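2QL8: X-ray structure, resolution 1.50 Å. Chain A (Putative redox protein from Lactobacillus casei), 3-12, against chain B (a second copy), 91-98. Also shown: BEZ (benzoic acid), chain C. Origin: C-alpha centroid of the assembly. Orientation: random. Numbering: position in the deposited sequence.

Chain A, residues 3-12: QDERWNHPLY
Chain B, residues 91-98: EYQFLVHA

Chain B is an extended strand from B:Gln93 through B:Ala98 (phi/psi near -110 to -141/116 to 160 for B:Gln93 to B:His97), set against a compact segment of chain A, in which a 3-10 turn starting at A:Glu5 leads into a loop. A:Trp7 N to A:Asp4 O (3.1 Å) and A:Asn8 N to A:Glu5 O (2.9 Å) close the turn. A:Trp7 lies nearest B:Leu95 (CA to CA 7.6 Å) and A:Leu11 nearest B:Tyr92 (9.8 Å), so over these pairs the register runs in opposite order. No direct hydrogen bond crosses the contact, which buries 386 Å², both sides summed.

B:Tyr92 (chi1 m) points sideways, but its ring edge meets A:Leu11 (m, t), CE1 to CD1 3.6 Å; benzoic acid also lies near the edge, its C 3.5 Å from B:Tyr92 CD2. B:Gln93 (m, t) points toward chain A, where water 1 accepts from both its NE2 (3.0 Å) and A:Arg6 NH1 (2.9 Å).

B:Leu95 (m, t) is the centre. Its CD1 sits 3.6 Å from the centroid of the five-membered ring of A:Trp7 (chi1 m, chi2 90°), 8° off the normal, a CH-pi contact; its CD2 covers a guanidinium face, 3.7 Å from CZ of A:Arg6 (m, t, m). A:Asp4 (t) holds that guanidinium through a salt bridge, OD2 to A:Arg6 NH2 2.8 Å.

Water 2 accepts from A:Trp7 NE1 and donates to B:Val96 O, both 3.0 Å. B:His97 (chi1 t, chi2 68°) points CA-to-CB toward chain A while its ring leads away, so CB meets A:Trp7 CZ2, at 3.6 Å.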

# COMPACT_ATOMS: atom_id res chain seq x y z
N GLN A 3 9.62 6.76 19.81
CA GLN A 3 10.76 7.67 19.57
C GLN A 3 10.31 8.77 18.59
O GLN A 3 10.59 9.96 18.84
CB GLN A 3 11.98 6.94 18.99
CG GLN A 3 13.12 7.85 18.57
N ASP A 4 9.63 8.38 17.50
CA ASP A 4 9.13 9.34 16.53
C ASP A 4 7.80 9.92 17.08
O ASP A 4 6.73 9.29 17.06
CB ASP A 4 8.96 8.69 15.17
CG ASP A 4 8.42 9.63 14.12
OD1 ASP A 4 8.19 10.81 14.41
OD2 ASP A 4 8.18 9.16 12.98
N GLU A 5 7.91 11.13 17.59
CA GLU A 5 6.80 11.83 18.22
C GLU A 5 5.74 12.29 17.22
O GLU A 5 4.66 12.72 17.65
CB GLU A 5 7.33 13.01 19.01
CG GLU A 5 8.19 12.57 20.18
CD GLU A 5 8.59 13.75 21.06
OE1 GLU A 5 9.15 14.75 20.53
OE2 GLU A 5 8.28 13.67 22.26
N ARG A 6 5.98 12.09 15.92
CA ARG A 6 4.91 12.25 14.95
C ARG A 6 3.75 11.26 15.15
O ARG A 6 2.68 11.45 14.60
CB ARG A 6 5.43 12.21 13.52
CG ARG A 6 6.42 13.29 13.20
CD ARG A 6 6.94 13.21 11.79
NE ARG A 6 7.64 11.95 11.61
CZ ARG A 6 7.96 11.43 10.43
NH1 ARG A 6 7.69 12.06 9.31
NH2 ARG A 6 8.54 10.26 10.39
N TRP A 7 3.97 10.19 15.92
CA TRP A 7 2.90 9.29 16.31
C TRP A 7 2.07 9.75 17.50
O TRP A 7 1.11 9.07 17.86
CB TRP A 7 3.50 7.93 16.64
CG TRP A 7 3.87 7.09 15.43
CD1 TRP A 7 5.07 7.08 14.78
CD2 TRP A 7 3.02 6.20 14.71
NE1 TRP A 7 5.03 6.20 13.73
CE2 TRP A 7 3.79 5.64 13.67
CE3 TRP A 7 1.71 5.78 14.88
CZ2 TRP A 7 3.26 4.69 12.77
CZ3 TRP A 7 1.18 4.84 13.99
CH2 TRP A 7 1.96 4.31 12.94
N ASN A 8 2.41 10.90 18.11
CA ASN A 8 1.80 11.22 19.41
C ASN A 8 0.31 11.55 19.37
O ASN A 8 -0.40 11.28 20.38
CB ASN A 8 2.58 12.35 20.06
CG ASN A 8 3.82 11.88 20.77
OD1 ASN A 8 4.23 10.72 20.69
ND2 ASN A 8 4.47 12.82 21.46
N HIS A 9 -0.19 12.15 18.29
CA HIS A 9 -1.62 12.49 18.22
C HIS A 9 -2.11 12.57 16.79
O HIS A 9 -2.34 13.65 16.25
CB HIS A 9 -1.88 13.79 18.98
CG HIS A 9 -3.31 14.18 19.06
ND1 HIS A 9 -4.24 13.40 19.69
CD2 HIS A 9 -3.96 15.30 18.65
CE1 HIS A 9 -5.43 13.99 19.62
NE2 HIS A 9 -5.28 15.15 19.00
N PRO A 10 -2.23 11.41 16.13
CA PRO A 10 -2.62 11.46 14.70
C PRO A 10 -4.07 11.89 14.46
O PRO A 10 -4.92 11.88 15.38
CB PRO A 10 -2.40 10.00 14.24
CG PRO A 10 -1.42 9.45 15.24
CD PRO A 10 -1.87 10.05 16.55
N LEU A 11 -4.36 12.24 13.21
CA LEU A 11 -5.73 12.45 12.78
C LEU A 11 -6.57 11.16 12.79
O LEU A 11 -7.79 11.18 13.05
CB LEU A 11 -5.76 13.07 11.39
CG LEU A 11 -4.98 14.37 11.21
CD1 LEU A 11 -4.95 14.76 9.71
CD2 LEU A 11 -5.53 15.49 12.09
N TYR A 12 -5.89 10.05 12.46
CA TYR A 12 -6.53 8.76 12.30
C TYR A 12 -5.46 7.70 12.35
O TYR A 12 -4.37 7.92 11.86
CB TYR A 12 -7.24 8.69 10.95
CG TYR A 12 -7.77 7.33 10.52
CD1 TYR A 12 -8.96 6.83 11.01
CD2 TYR A 12 -7.08 6.54 9.63
CE1 TYR A 12 -9.47 5.59 10.61
CE2 TYR A 12 -7.58 5.31 9.20
CZ TYR A 12 -8.77 4.84 9.69
OH TYR A 12 -9.28 3.62 9.27
N GLU B 91 -0.53 19.18 3.40
CA GLU B 91 0.61 18.83 4.27
C GLU B 91 0.27 17.53 5.00
O GLU B 91 0.52 17.38 6.18
CB GLU B 91 0.88 19.94 5.30
CG GLU B 91 1.37 21.24 4.71
CD GLU B 91 2.76 21.18 4.13
OE1 GLU B 91 3.46 20.13 4.23
OE2 GLU B 91 3.19 22.24 3.58
N TYR B 92 -0.30 16.57 4.29
CA TYR B 92 -0.67 15.28 4.90
C TYR B 92 0.39 14.23 4.64
O TYR B 92 1.07 14.22 3.60
CB TYR B 92 -2.00 14.78 4.36
CG TYR B 92 -3.18 15.60 4.78
CD1 TYR B 92 -3.53 15.70 6.12
CD2 TYR B 92 -4.00 16.21 3.86
CE1 TYR B 92 -4.63 16.43 6.53
CE2 TYR B 92 -5.11 16.93 4.25
CZ TYR B 92 -5.45 17.03 5.59
OH TYR B 92 -6.55 17.78 6.05
N GLN B 93 0.55 13.35 5.63
CA GLN B 93 1.48 12.22 5.52
C GLN B 93 0.88 10.99 6.17
O GLN B 93 -0.06 11.06 6.97
CB GLN B 93 2.80 12.50 6.21
CG GLN B 93 3.58 13.71 5.71
CD GLN B 93 4.91 13.83 6.38
OE1 GLN B 93 5.79 13.00 6.14
NE2 GLN B 93 5.03 14.81 7.31
N PHE B 94 1.43 9.84 5.77
CA PHE B 94 1.16 8.59 6.50
C PHE B 94 2.45 8.16 7.20
O PHE B 94 3.54 8.31 6.64
CB PHE B 94 0.75 7.42 5.61
CG PHE B 94 -0.59 7.57 4.90
CD1 PHE B 94 -1.50 8.58 5.18
CD2 PHE B 94 -0.95 6.61 3.93
CE1 PHE B 94 -2.70 8.64 4.50
CE2 PHE B 94 -2.12 6.68 3.25
CZ PHE B 94 -3.01 7.70 3.53
N LEU B 95 2.29 7.61 8.39
CA LEU B 95 3.35 6.92 9.11
C LEU B 95 3.00 5.43 9.10
O LEU B 95 1.81 5.07 9.23
CB LEU B 95 3.46 7.38 10.57
CG LEU B 95 3.65 8.88 10.79
CD1 LEU B 95 3.56 9.23 12.30
CD2 LEU B 95 4.91 9.42 10.14
N VAL B 96 4.03 4.59 9.00
CA VAL B 96 3.81 3.14 8.93
C VAL B 96 4.73 2.46 9.95
O VAL B 96 5.95 2.69 9.96
CB VAL B 96 4.13 2.63 7.50
CG1 VAL B 96 3.92 1.13 7.37
CG2 VAL B 96 3.34 3.40 6.45
N HIS B 97 4.14 1.58 10.75
CA HIS B 97 4.91 0.86 11.78
C HIS B 97 4.54 -0.60 11.72
O HIS B 97 3.39 -0.95 11.97
CB HIS B 97 4.69 1.42 13.18
CG HIS B 97 5.50 0.74 14.22
ND1 HIS B 97 6.87 0.84 14.28
CD2 HIS B 97 5.14 -0.07 15.25
CE1 HIS B 97 7.32 0.14 15.31
NE2 HIS B 97 6.29 -0.41 15.92
N ALA B 98 5.52 -1.45 11.38
CA ALA B 98 5.29 -2.90 11.31
C ALA B 98 5.76 -3.57 12.59
O ALA B 98 6.80 -3.23 13.15
CB ALA B 98 5.99 -3.49 10.08
C BEZ C . -4.55 17.30 0.60
O1 BEZ C . -5.16 18.34 1.06
O2 BEZ C . -3.44 17.38 0.26
C1 BEZ C . -5.16 15.94 0.54
C2 BEZ C . -6.55 15.84 0.67
C3 BEZ C . -7.14 14.58 0.64
C4 BEZ C . -6.34 13.45 0.48
C5 BEZ C . -4.95 13.57 0.35
C6 BEZ C . -4.33 14.78 0.37
O HOH W 1 7.61 14.96 8.81
O HOH W 2 6.96 4.94 11.75